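Local coordinates for protein enoyl-CoA hydratase subunit II (Geobacillus kaustophilus, PDB 2EJ5) that probably hydrates enoyl-CoA thioesters, perhaps in the breakdown of phenylacetic acid, at residues Y2-Y7 and K37-A42; Y7-Q12 and N47-V51; Q12-L16 and V189-E194. All coordinates share one frame; numbering follows the deposited sequence.

Contact 1. Residues Y2-Y7 and K37-A42; sequences YETIRY and KALKQA
Strand 5-7, carrying Ile5 and Tyr7, runs almost parallel to helix 37-42, with 11° between their directions and 10.3 Å between their axes. This is the outermost strand of the main crotonase-fold sheet lying under the first helix of the chain, and the pair illustrates how one small residue can make room for several large ones. Ala38 is that residue: its CB receives Ile5 CD1 at 3.8 Å and Tyr7 CD1 at 3.9 Å, while the end of the Tyr2 ring comes in from the loop before the strand. Ile5 CD1 also covers one face of the Tyr2 ring, offset toward its rim. With CG anti to the backbone N (chi1 -180°), the Tyr7 ring reaches out along the helix, its edge directed at Ala42 CB and its CE2 lying 3.7 Å from Gln41 NE2. On the exposed side, the extended chain of Lys37 passes the edge of the Tyr2 ring through CD, bending only at its amine end. Glu34, one turn before Ala38, holds the backbone of Glu3 and the hydroxyl of Thr4. Nearly in line with the amide C=O, Tyr2 OH donates to Gln41 OE1 at a modelled 2.5 Å, probably somewhat too short.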
ATOM      1  N   TYR A   2      16.924 -28.735  20.208  1.00 37.91           N
ATOM      2  CA  TYR A   2      15.637 -28.589  19.524  1.00 35.49           C
ATOM      3  C   TYR A   2      15.438 -29.837  18.676  1.00 34.78           C
ATOM      4  O   TYR A   2      16.410 -30.403  18.190  1.00 35.00           O
ATOM      5  CB  TYR A   2      15.637 -27.348  18.601  1.00 34.41           C
ATOM      6  CG  TYR A   2      15.647 -25.984  19.299  1.00 32.53           C
ATOM      7  CD1 TYR A   2      14.594 -25.589  20.135  1.00 32.05           C
ATOM      8  CD2 TYR A   2      16.679 -25.089  19.089  1.00 29.04           C
ATOM      9  CE1 TYR A   2      14.597 -24.342  20.766  1.00 31.07           C
ATOM     10  CE2 TYR A   2      16.683 -23.832  19.697  1.00 29.39           C
ATOM     11  CZ  TYR A   2      15.645 -23.473  20.530  1.00 30.12           C
ATOM     12  OH  TYR A   2      15.658 -22.244  21.121  1.00 31.57           O
ATOM     13  N   GLU A   3      14.191 -30.255  18.470  1.00 33.96           N
ATOM     14  CA  GLU A   3      13.909 -31.498  17.727  1.00 33.24           C
ATOM     15  C   GLU A   3      13.261 -31.321  16.365  1.00 32.41           C
ATOM     16  O   GLU A   3      13.398 -32.192  15.500  1.00 31.71           O
ATOM     17  CB  GLU A   3      13.025 -32.408  18.565  1.00 33.14           C
ATOM     18  CG  GLU A   3      13.392 -32.380  20.016  1.00 35.59           C
ATOM     19  CD  GLU A   3      12.549 -33.297  20.848  1.00 37.67           C
ATOM     20  OE1 GLU A   3      13.060 -33.716  21.902  1.00 37.75           O
ATOM     21  OE2 GLU A   3      11.387 -33.587  20.447  1.00 38.09           O
ATOM     22  N   THR A   4      12.520 -30.222  16.178  1.00 31.07           N
ATOM     23  CA  THR A   4      11.835 -29.998  14.901  1.00 30.53           C
ATOM     24  C   THR A   4      12.510 -28.891  14.084  1.00 29.70           C
ATOM     25  O   THR A   4      12.191 -28.708  12.920  1.00 29.21           O
ATOM     26  CB  THR A   4      10.359 -29.624  15.089  1.00 30.23           C
ATOM     27  OG1 THR A   4      10.285 -28.367  15.775  1.00 32.35           O
ATOM     28  CG2 THR A   4       9.616 -30.714  15.889  1.00 31.40           C
ATOM     29  N   ILE A   5      13.409 -28.157  14.722  1.00 29.26           N
ATOM     30  CA  ILE A   5      14.222 -27.156  14.042  1.00 29.52           C
ATOM     31  C   ILE A   5      15.680 -27.320  14.448  1.00 30.76           C
ATOM     32  O   ILE A   5      16.010 -28.027  15.432  1.00 30.41           O
ATOM     33  CB  ILE A   5      13.767 -25.704  14.383  1.00 29.79           C
ATOM     34  CG1 ILE A   5      14.219 -25.318  15.792  1.00 29.17           C
ATOM     35  CG2 ILE A   5      12.224 -25.539  14.179  1.00 26.41           C
ATOM     36  CD1 ILE A   5      14.135 -23.853  16.083  1.00 31.36           C
ATOM     37  N   ARG A   6      16.531 -26.641  13.690  1.00 30.84           N
ATOM     38  CA  ARG A   6      17.956 -26.525  13.948  1.00 32.50           C
ATOM     39  C   ARG A   6      18.217 -25.038  14.139  1.00 31.25           C
ATOM     40  O   ARG A   6      17.721 -24.193  13.370  1.00 30.43           O
ATOM     41  CB  ARG A   6      18.752 -27.117  12.767  1.00 31.83           C
ATOM     42  CG  ARG A   6      20.212 -27.467  13.040  1.00 35.85           C
ATOM     43  CD  ARG A   6      20.727 -28.468  11.956  1.00 36.11           C
ATOM     44  NE  ARG A   6      20.836 -27.853  10.633  1.00 41.47           N
ATOM     45  CZ  ARG A   6      20.502 -28.441   9.483  1.00 44.40           C
ATOM     46  NH1 ARG A   6      20.000 -29.675   9.462  1.00 43.05           N
ATOM     47  NH2 ARG A   6      20.644 -27.768   8.343  1.00 44.23           N
ATOM     48  N   TYR A   7      18.944 -24.723  15.209  1.00 29.74           N
ATOM     49  CA  TYR A   7      19.328 -23.372  15.516  1.00 29.38           C
ATOM     50  C   TYR A   7      20.829 -23.376  15.686  1.00 30.10           C
ATOM     51  O   TYR A   7      21.354 -24.066  16.556  1.00 29.43           O
ATOM     52  CB  TYR A   7      18.627 -22.887  16.789  1.00 28.23           C
ATOM     53  CG  TYR A   7      18.964 -21.473  17.188  1.00 27.84           C
ATOM     54  CD1 TYR A   7      18.352 -20.368  16.559  1.00 25.53           C
ATOM     55  CD2 TYR A   7      19.884 -21.224  18.193  1.00 25.97           C
ATOM     56  CE1 TYR A   7      18.671 -19.066  16.934  1.00 24.41           C
ATOM     57  CE2 TYR A   7      20.216 -19.936  18.552  1.00 25.95           C
ATOM     58  CZ  TYR A   7      19.599 -18.854  17.930  1.00 26.19           C
ATOM     59  OH  TYR A   7      19.925 -17.576  18.340  1.00 24.53           O
ATOM     60  N   LYS A  37      10.739 -19.843  20.892  1.00 22.96           N
ATOM     61  CA  LYS A  37      11.919 -19.824  21.771  1.00 22.81           C
ATOM     62  C   LYS A  37      13.213 -19.368  21.064  1.00 22.19           C
ATOM     63  O   LYS A  37      13.954 -18.545  21.597  1.00 21.71           O
ATOM     64  CB  LYS A  37      12.111 -21.224  22.373  1.00 24.34           C
ATOM     65  CG  LYS A  37      13.195 -21.297  23.458  1.00 27.81           C
ATOM     66  CD  LYS A  37      13.091 -22.618  24.224  1.00 34.47           C
ATOM     67  CE  LYS A  37      14.189 -22.761  25.281  1.00 37.39           C
ATOM     68  NZ  LYS A  37      15.557 -22.845  24.659  1.00 40.84           N
ATOM     69  N   ALA A  38      13.452 -19.904  19.874  1.00 21.38           N
ATOM     70  CA  ALA A  38      14.649 -19.607  19.086  1.00 22.54           C
ATOM     71  C   ALA A  38      14.652 -18.122  18.680  1.00 22.42           C
ATOM     72  O   ALA A  38      15.676 -17.463  18.765  1.00 22.30           O
ATOM     73  CB  ALA A  38      14.680 -20.482  17.861  1.00 21.79           C
ATOM     74  N   LEU A  39      13.486 -17.592  18.257  1.00 22.50           N
ATOM     75  CA  LEU A  39      13.407 -16.171  17.876  1.00 20.94           C
ATOM     76  C   LEU A  39      13.691 -15.293  19.043  1.00 21.58           C
ATOM     77  O   LEU A  39      14.340 -14.283  18.909  1.00 20.32           O
ATOM     78  CB  LEU A  39      12.049 -15.792  17.278  1.00 21.11           C
ATOM     79  CG  LEU A  39      11.718 -16.381  15.907  1.00 21.68           C
ATOM     80  CD1 LEU A  39      10.278 -16.028  15.541  1.00 23.45           C
ATOM     81  CD2 LEU A  39      12.748 -16.012  14.776  1.00 19.11           C
ATOM     82  N   LYS A  40      13.205 -15.678  20.223  1.00 22.71           N
ATOM     83  CA  LYS A  40      13.415 -14.858  21.411  1.00 24.55           C
ATOM     84  C   LYS A  40      14.897 -14.953  21.819  1.00 23.82           C
ATOM     85  O   LYS A  40      15.475 -13.971  22.250  1.00 24.36           O
ATOM     86  CB  LYS A  40      12.461 -15.289  22.559  1.00 25.59           C
ATOM     87  CG  LYS A  40      10.947 -15.105  22.253  1.00 27.55           C
ATOM     88  CD  LYS A  40      10.055 -15.733  23.339  1.00 26.58           C
ATOM     89  CE  LYS A  40       8.560 -15.358  23.157  1.00 28.98           C
ATOM     90  NZ  LYS A  40       7.600 -15.954  24.209  1.00 34.18           N
ATOM     91  N   GLN A  41      15.486 -16.125  21.624  1.00 24.64           N
ATOM     92  CA  GLN A  41      16.919 -16.394  21.883  1.00 26.96           C
ATOM     93  C   GLN A  41      17.769 -15.452  21.003  1.00 25.78           C
ATOM     94  O   GLN A  41      18.549 -14.632  21.508  1.00 24.38           O
ATOM     95  CB  GLN A  41      17.204 -17.860  21.548  1.00 26.92           C
ATOM     96  CG  GLN A  41      18.577 -18.454  21.933  1.00 29.93           C
ATOM     97  CD  GLN A  41      18.555 -20.015  21.940  1.00 31.62           C
ATOM     98  OE1 GLN A  41      17.484 -20.648  21.780  1.00 35.30           O
ATOM     99  NE2 GLN A  41      19.744 -20.635  22.126  1.00 34.68           N
ATOM    100  N   ALA A  42      17.545 -15.544  19.689  1.00 25.23           N
ATOM    101  CA  ALA A  42      18.205 -14.645  18.723  1.00 24.74           C
ATOM    102  C   ALA A  42      18.054 -13.174  19.068  1.00 24.59           C
ATOM    103  O   ALA A  42      19.019 -12.409  18.993  1.00 25.00           O
ATOM    104  CB  ALA A  42      17.699 -14.940  17.310  1.00 25.49           C
TER

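Contact 2. Residues Y7-Q12 and N47-V51; sequences YEVKGQ and NVRCV
Val9 overlaps Val48 and the amide end of Asn47, with its CG2 lying 3.8 Å from Val48 CG2. The setting is a beta hairpin, strands 5-10 and 13-18, whose tight turn meets the residues leading into strand 50-55, the next strand of the crotonase-fold sheet after 13-18. Because the hairpin's second strand lies between the other two, segments 7-12 and 47-51 meet mostly beyond the sheet's end, where the turn bends over. Gly11 makes that bend possible: its phi of 78° and psi of -119° resemble the first corner of a type II' turn. The side chain of Val48 starts away from the hairpin, but with CG2 anti to the carbonyl carbon and beside the backbone N, that branch turns back and also meets the hydroxyl of Tyr7, at 3.9 Å from OH. Gln12, just after Gly11, carries the largest share of the contact. Its CB sits 3.2 Å from Asn47 O, and its extended chain then runs beside that of Arg49, pointing the same way, with Gln12 CD 3.7 Å from Arg49 CD. The amide plane of Gln12 stands nearly perpendicular to the guanidinium. Arg49 is buried, and its charged end is held by NH2 bonding to Met199 O, just after helix 185-197, and NE to Thr201 OG1, at the start of helix 201-216. These bonds fix the guanidinium against which Gln12 lies. One backbone oxygen, Gln12 O, takes both backbone bonds between the segments: a nearly straight one from Arg49 N, 2.8 Å long with 171° at the hydrogen, and a weak second one from Cys50 N at 3.4 Å.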
ATOM      1  N   TYR A   7      18.944 -24.723  15.209  1.00 29.74           N
ATOM      2  CA  TYR A   7      19.328 -23.372  15.516  1.00 29.38           C
ATOM      3  C   TYR A   7      20.829 -23.376  15.686  1.00 30.10           C
ATOM      4  O   TYR A   7      21.354 -24.066  16.556  1.00 29.43           O
ATOM      5  CB  TYR A   7      18.627 -22.887  16.789  1.00 28.23           C
ATOM      6  CG  TYR A   7      18.964 -21.473  17.188  1.00 27.84           C
ATOM      7  CD1 TYR A   7      18.352 -20.368  16.559  1.00 25.53           C
ATOM      8  CD2 TYR A   7      19.884 -21.224  18.193  1.00 25.97           C
ATOM      9  CE1 TYR A   7      18.671 -19.066  16.934  1.00 24.41           C
ATOM     10  CE2 TYR A   7      20.216 -19.936  18.552  1.00 25.95           C
ATOM     11  CZ  TYR A   7      19.599 -18.854  17.930  1.00 26.19           C
ATOM     12  OH  TYR A   7      19.925 -17.576  18.340  1.00 24.53           O
ATOM     13  N   GLU A   8      21.513 -22.621  14.833  1.00 29.89           N
ATOM     14  CA  GLU A   8      22.967 -22.597  14.808  1.00 31.01           C
ATOM     15  C   GLU A   8      23.408 -21.169  14.501  1.00 29.40           C
ATOM     16  O   GLU A   8      22.983 -20.592  13.504  1.00 29.08           O
ATOM     17  CB  GLU A   8      23.444 -23.553  13.714  1.00 30.96           C
ATOM     18  CG  GLU A   8      24.900 -23.975  13.807  1.00 34.26           C
ATOM     19  CD  GLU A   8      25.279 -24.996  12.737  1.00 34.53           C
ATOM     20  OE1 GLU A   8      24.413 -25.818  12.310  1.00 38.00           O
ATOM     21  OE2 GLU A   8      26.461 -24.971  12.318  1.00 42.22           O
ATOM     22  N   VAL A   9      24.201 -20.579  15.383  1.00 28.21           N
ATOM     23  CA  VAL A   9      24.829 -19.306  15.093  1.00 27.62           C
ATOM     24  C   VAL A   9      26.165 -19.574  14.349  1.00 28.99           C
ATOM     25  O   VAL A   9      27.024 -20.327  14.832  1.00 28.42           O
ATOM     26  CB  VAL A   9      25.025 -18.436  16.373  1.00 27.91           C
ATOM     27  CG1 VAL A   9      25.704 -17.094  16.064  1.00 28.60           C
ATOM     28  CG2 VAL A   9      23.684 -18.180  17.074  1.00 27.14           C
ATOM     29  N   LYS A  10      26.298 -19.012  13.151  1.00 28.46           N
ATOM     30  CA  LYS A  10      27.536 -19.090  12.382  1.00 29.25           C
ATOM     31  C   LYS A  10      27.992 -17.664  12.096  1.00 29.54           C
ATOM     32  O   LYS A  10      27.359 -16.918  11.340  1.00 29.48           O
ATOM     33  CB  LYS A  10      27.346 -19.891  11.112  1.00 28.61           C
ATOM     34  CG  LYS A  10      27.141 -21.402  11.372  1.00 31.29           C
ATOM     35  CD  LYS A  10      26.660 -22.151  10.157  1.00 33.09           C
ATOM     36  CE  LYS A  10      27.540 -21.912   8.955  1.00 37.47           C
ATOM     37  NZ  LYS A  10      28.812 -22.700   8.966  1.00 38.91           N
ATOM     38  N   GLY A  11      29.064 -17.274  12.770  1.00 29.56           N
ATOM     39  CA  GLY A  11      29.573 -15.921  12.696  1.00 28.79           C
ATOM     40  C   GLY A  11      28.660 -15.129  13.592  1.00 28.75           C
ATOM     41  O   GLY A  11      28.564 -15.412  14.788  1.00 29.26           O
ATOM     42  N   GLN A  12      27.965 -14.151  13.008  1.00 27.39           N
ATOM     43  CA  GLN A  12      26.935 -13.423  13.741  1.00 25.87           C
ATOM     44  C   GLN A  12      25.545 -13.579  13.130  1.00 24.81           C
ATOM     45  O   GLN A  12      24.684 -12.718  13.310  1.00 24.65           O
ATOM     46  CB  GLN A  12      27.325 -11.980  13.874  1.00 25.13           C
ATOM     47  CG  GLN A  12      28.683 -11.868  14.564  1.00 25.26           C
ATOM     48  CD  GLN A  12      28.899 -10.527  15.145  1.00 21.21           C
ATOM     49  OE1 GLN A  12      28.743 -10.332  16.341  1.00 27.10           O
ATOM     50  NE2 GLN A  12      29.246  -9.575  14.304  1.00 19.90           N
ATOM     51  N   ASN A  47      25.348 -11.392  20.265  1.00 26.38           N
ATOM     52  CA  ASN A  47      26.239 -11.855  19.220  1.00 25.82           C
ATOM     53  C   ASN A  47      25.485 -12.110  17.913  1.00 24.90           C
ATOM     54  O   ASN A  47      26.109 -12.235  16.874  1.00 25.27           O
ATOM     55  CB  ASN A  47      26.998 -13.111  19.647  1.00 25.42           C
ATOM     56  CG  ASN A  47      28.042 -13.554  18.608  1.00 25.44           C
ATOM     57  OD1 ASN A  47      28.934 -12.783  18.206  1.00 22.83           O
ATOM     58  ND2 ASN A  47      27.911 -14.783  18.152  1.00 24.63           N
ATOM     59  N   VAL A  48      24.149 -12.185  17.984  1.00 23.32           N
ATOM     60  CA  VAL A  48      23.311 -12.433  16.806  1.00 20.67           C
ATOM     61  C   VAL A  48      22.927 -11.083  16.199  1.00 19.40           C
ATOM     62  O   VAL A  48      22.367 -10.223  16.887  1.00 19.70           O
ATOM     63  CB  VAL A  48      22.027 -13.269  17.158  1.00 20.97           C
ATOM     64  CG1 VAL A  48      21.048 -13.353  15.928  1.00 17.97           C
ATOM     65  CG2 VAL A  48      22.418 -14.672  17.601  1.00 19.73           C
ATOM     66  N   ARG A  49      23.291 -10.873  14.931  1.00 18.59           N
ATOM     67  CA  ARG A  49      22.977  -9.613  14.248  1.00 17.80           C
ATOM     68  C   ARG A  49      22.077  -9.808  13.027  1.00 17.28           C
ATOM     69  O   ARG A  49      21.686  -8.840  12.406  1.00 17.79           O
ATOM     70  CB  ARG A  49      24.262  -8.847  13.894  1.00 17.74           C
ATOM     71  CG  ARG A  49      24.957  -8.220  15.146  1.00 19.03           C
ATOM     72  CD  ARG A  49      26.377  -7.807  14.834  1.00 20.76           C
ATOM     73  NE  ARG A  49      26.406  -6.542  14.104  1.00 20.43           N
ATOM     74  CZ  ARG A  49      27.503  -6.020  13.576  1.00 23.32           C
ATOM     75  NH1 ARG A  49      28.673  -6.692  13.676  1.00 23.69           N
ATOM     76  NH2 ARG A  49      27.433  -4.866  12.914  1.00 20.25           N
ATOM     77  N   CYS A  50      21.773 -11.054  12.677  1.00 17.57           N
ATOM     78  CA  CYS A  50      20.863 -11.369  11.586  1.00 17.76           C
ATOM     79  C   CYS A  50      20.280 -12.725  11.836  1.00 18.26           C
ATOM     80  O   CYS A  50      20.922 -13.590  12.462  1.00 17.12           O
ATOM     81  CB  CYS A  50      21.584 -11.384  10.223  1.00 18.62           C
ATOM     82  SG  CYS A  50      20.482 -11.495   8.737  1.00 19.41           S
ATOM     83  N   VAL A  51      19.069 -12.941  11.361  1.00 16.79           N
ATOM     84  CA  VAL A  51      18.469 -14.261  11.470  1.00 17.49           C
ATOM     85  C   VAL A  51      18.102 -14.756  10.107  1.00 17.36           C
ATOM     86  O   VAL A  51      17.574 -14.006   9.287  1.00 17.14           O
ATOM     87  CB  VAL A  51      17.193 -14.282  12.398  1.00 16.85           C
ATOM     88  CG1 VAL A  51      16.574 -15.687  12.441  1.00 18.74           C
ATOM     89  CG2 VAL A  51      17.564 -13.848  13.804  1.00 21.85           C
TER

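Contact 3. Residues Q12-L16 and V189-E194; sequences QVAWL and VKQFAE
Val189 is the first residue of the helical segment to touch the strand, its CG1 lying 3.8 Å from Trp15 CZ3 at the rim of the indole and near its plane. Lys190 follows at the same rim: its CA lies in the ring plane, 3.8 Å from Trp15 CH2, and its CB is 4.0 Å from Trp15 CZ2. The rest of this lysine leads away from the strand. Trp15 CG lies beside its backbone N (chi1 -66°), which swings the indole over until the edge of its six-membered ring meets the helix. A turn later comes Ala193, where the backbones are nearest, its CA 6.8 Å from Val13 CA; its CB meets Val13 CG2 at 3.9 Å. Glu194 completes the walk, its CG passing Val13 CG1, though the eclipsed rotamer of Val13 (chi1 4°) leaves both methyl positions uncertain. The extended chain of Glu194 takes the carboxylate to a bridging water, which donates to Glu194 OE2 at 3.1 Å and accepts from Trp15 NE1 at 2.9 Å. Strand 13-16 and helix 189-194 cross at 134°, and this layering of a helix on the main beta-sheet belongs to the alpha/beta core of the crotonase fold.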
ATOM      1  N   GLN A  12      27.965 -14.151  13.008  1.00 27.39           N
ATOM      2  CA  GLN A  12      26.935 -13.423  13.741  1.00 25.87           C
ATOM      3  C   GLN A  12      25.545 -13.579  13.130  1.00 24.81           C
ATOM      4  O   GLN A  12      24.684 -12.718  13.310  1.00 24.65           O
ATOM      5  CB  GLN A  12      27.325 -11.980  13.874  1.00 25.13           C
ATOM      6  CG  GLN A  12      28.683 -11.868  14.564  1.00 25.26           C
ATOM      7  CD  GLN A  12      28.899 -10.527  15.145  1.00 21.21           C
ATOM      8  OE1 GLN A  12      28.743 -10.332  16.341  1.00 27.10           O
ATOM      9  NE2 GLN A  12      29.246  -9.575  14.304  1.00 19.90           N
ATOM     10  N   VAL A  13      25.350 -14.674  12.409  1.00 23.31           N
ATOM     11  CA  VAL A  13      24.030 -14.998  11.934  1.00 23.43           C
ATOM     12  C   VAL A  13      23.458 -16.254  12.559  1.00 22.76           C
ATOM     13  O   VAL A  13      24.129 -17.315  12.616  1.00 22.75           O
ATOM     14  CB  VAL A  13      23.793 -14.818  10.357  1.00 24.65           C
ATOM     15  CG1 VAL A  13      25.036 -14.419   9.562  1.00 23.24           C
ATOM     16  CG2 VAL A  13      22.908 -15.899   9.697  1.00 23.57           C
ATOM     17  N   ALA A  14      22.247 -16.108  13.089  1.00 19.95           N
ATOM     18  CA  ALA A  14      21.492 -17.264  13.560  1.00 19.33           C
ATOM     19  C   ALA A  14      20.743 -17.900  12.400  1.00 19.00           C
ATOM     20  O   ALA A  14      19.896 -17.268  11.758  1.00 19.52           O
ATOM     21  CB  ALA A  14      20.536 -16.877  14.725  1.00 19.03           C
ATOM     22  N   TRP A  15      21.081 -19.149  12.121  1.00 18.62           N
ATOM     23  CA  TRP A  15      20.470 -19.942  11.087  1.00 20.14           C
ATOM     24  C   TRP A  15      19.374 -20.764  11.776  1.00 21.01           C
ATOM     25  O   TRP A  15      19.652 -21.647  12.617  1.00 23.54           O
ATOM     26  CB  TRP A  15      21.519 -20.811  10.402  1.00 20.63           C
ATOM     27  CG  TRP A  15      22.538 -19.987   9.642  1.00 20.38           C
ATOM     28  CD1 TRP A  15      23.679 -19.367  10.152  1.00 22.16           C
ATOM     29  CD2 TRP A  15      22.491 -19.658   8.252  1.00 18.42           C
ATOM     30  NE1 TRP A  15      24.329 -18.685   9.150  1.00 21.49           N
ATOM     31  CE2 TRP A  15      23.630 -18.850   7.974  1.00 21.58           C
ATOM     32  CE3 TRP A  15      21.597 -19.960   7.210  1.00 19.87           C
ATOM     33  CZ2 TRP A  15      23.890 -18.349   6.693  1.00 21.96           C
ATOM     34  CZ3 TRP A  15      21.850 -19.468   5.945  1.00 21.31           C
ATOM     35  CH2 TRP A  15      23.002 -18.668   5.691  1.00 21.43           C
ATOM     36  N   LEU A  16      18.128 -20.424  11.484  1.00 20.01           N
ATOM     37  CA  LEU A  16      16.976 -21.132  12.041  1.00 20.19           C
ATOM     38  C   LEU A  16      16.423 -22.002  10.930  1.00 20.58           C
ATOM     39  O   LEU A  16      15.791 -21.539   9.958  1.00 19.45           O
ATOM     40  CB  LEU A  16      15.969 -20.113  12.642  1.00 19.92           C
ATOM     41  CG  LEU A  16      14.923 -20.639  13.653  1.00 19.74           C
ATOM     42  CD1 LEU A  16      14.141 -19.519  14.339  1.00 20.16           C
ATOM     43  CD2 LEU A  16      13.991 -21.685  13.039  1.00 19.76           C
ATOM     44  N   VAL A 189      22.764 -16.724  -0.327  1.00 18.59           N
ATOM     45  CA  VAL A 189      22.086 -16.616   0.959  1.00 18.99           C
ATOM     46  C   VAL A 189      23.076 -16.248   2.070  1.00 19.24           C
ATOM     47  O   VAL A 189      22.858 -15.282   2.803  1.00 18.76           O
ATOM     48  CB  VAL A 189      21.300 -17.920   1.321  1.00 19.20           C
ATOM     49  CG1 VAL A 189      20.781 -17.855   2.723  1.00 18.49           C
ATOM     50  CG2 VAL A 189      20.162 -18.134   0.326  1.00 15.16           C
ATOM     51  N   LYS A 190      24.163 -17.011   2.207  1.00 19.33           N
ATOM     52  CA  LYS A 190      25.138 -16.653   3.232  1.00 19.65           C
ATOM     53  C   LYS A 190      25.696 -15.243   3.067  1.00 18.30           C
ATOM     54  O   LYS A 190      25.833 -14.545   4.044  1.00 19.01           O
ATOM     55  CB  LYS A 190      26.241 -17.726   3.477  1.00 20.59           C
ATOM     56  CG  LYS A 190      27.352 -17.839   2.503  1.00 24.43           C
ATOM     57  CD  LYS A 190      28.553 -18.715   3.066  1.00 21.09           C
ATOM     58  CE  LYS A 190      29.557 -17.920   3.901  1.00 26.72           C
ATOM     59  NZ  LYS A 190      30.809 -18.726   4.148  1.00 27.02           N
ATOM     60  N   GLN A 191      26.002 -14.812   1.851  1.00 18.13           N
ATOM     61  CA  GLN A 191      26.577 -13.474   1.689  1.00 18.86           C
ATOM     62  C   GLN A 191      25.562 -12.361   2.061  1.00 18.23           C
ATOM     63  O   GLN A 191      25.934 -11.335   2.626  1.00 17.32           O
ATOM     64  CB  GLN A 191      27.052 -13.263   0.237  1.00 19.37           C
ATOM     65  CG  GLN A 191      28.227 -14.179  -0.197  1.00 18.52           C
ATOM     66  CD  GLN A 191      28.881 -13.692  -1.488  1.00 21.65           C
ATOM     67  OE1 GLN A 191      29.744 -14.378  -2.069  1.00 24.71           O
ATOM     68  NE2 GLN A 191      28.475 -12.508  -1.947  1.00 21.49           N
ATOM     69  N   PHE A 192      24.285 -12.577   1.723  1.00 18.18           N
ATOM     70  CA  PHE A 192      23.221 -11.589   2.043  1.00 18.38           C
ATOM     71  C   PHE A 192      23.070 -11.484   3.561  1.00 18.13           C
ATOM     72  O   PHE A 192      23.065 -10.392   4.116  1.00 17.12           O
ATOM     73  CB  PHE A 192      21.891 -12.001   1.355  1.00 18.59           C
ATOM     74  CG  PHE A 192      20.803 -10.944   1.436  1.00 20.21           C
ATOM     75  CD1 PHE A 192      20.764  -9.904   0.520  1.00 22.86           C
ATOM     76  CD2 PHE A 192      19.814 -11.016   2.419  1.00 18.34           C
ATOM     77  CE1 PHE A 192      19.761  -8.929   0.586  1.00 26.63           C
ATOM     78  CE2 PHE A 192      18.807 -10.038   2.512  1.00 21.65           C
ATOM     79  CZ  PHE A 192      18.777  -9.001   1.596  1.00 22.77           C
ATOM     80  N   ALA A 193      22.976 -12.633   4.239  1.00 17.85           N
ATOM     81  CA  ALA A 193      22.894 -12.655   5.695  1.00 17.53           C
ATOM     82  C   ALA A 193      24.139 -12.067   6.363  1.00 18.27           C
ATOM     83  O   ALA A 193      24.025 -11.275   7.297  1.00 18.61           O
ATOM     84  CB  ALA A 193      22.604 -14.068   6.212  1.00 16.94           C
ATOM     85  N   GLU A 194      25.331 -12.399   5.866  1.00 18.18           N
ATOM     86  CA  GLU A 194      26.514 -11.820   6.468  1.00 18.36           C
ATOM     87  C   GLU A 194      26.590 -10.358   6.201  1.00 17.53           C
ATOM     88  O   GLU A 194      26.950  -9.605   7.077  1.00 17.53           O
ATOM     89  CB  GLU A 194      27.781 -12.568   6.055  1.00 20.09           C
ATOM     90  CG  GLU A 194      27.684 -14.029   6.568  1.00 23.09           C
ATOM     91  CD  GLU A 194      28.938 -14.847   6.345  1.00 29.68           C
ATOM     92  OE1 GLU A 194      29.773 -14.458   5.479  1.00 28.84           O
ATOM     93  OE2 GLU A 194      29.043 -15.897   7.029  1.00 28.89           O
TER
HETATM   94  O   HOH W   1      26.840 -17.349   8.601  1.00 34.63           O

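Together the three contacts follow the N-terminal segment and most of the first hairpin of the sheet. Segments 2-7, 7-12 and 12-16 come consecutively, sharing Tyr7 and Gln12; their partners 37-42, 47-51 and 189-194 follow in the same order, so the contacts interleave along the chain. Centres of contacts 2 and 3 lie about 7 Å apart, those of contacts 1 and 2 about 12 Å, and those of contacts 1 and 3 about 15 Å. Strand 13-18 ties them together: Ala14 and Leu16 face the contact 1 side, with helix 29-44, whereas Val13 and Trp15 face helix 185-197. The N-terminal hairpin thus packs against helix 29-44 on one face and helix 185-197 on the other.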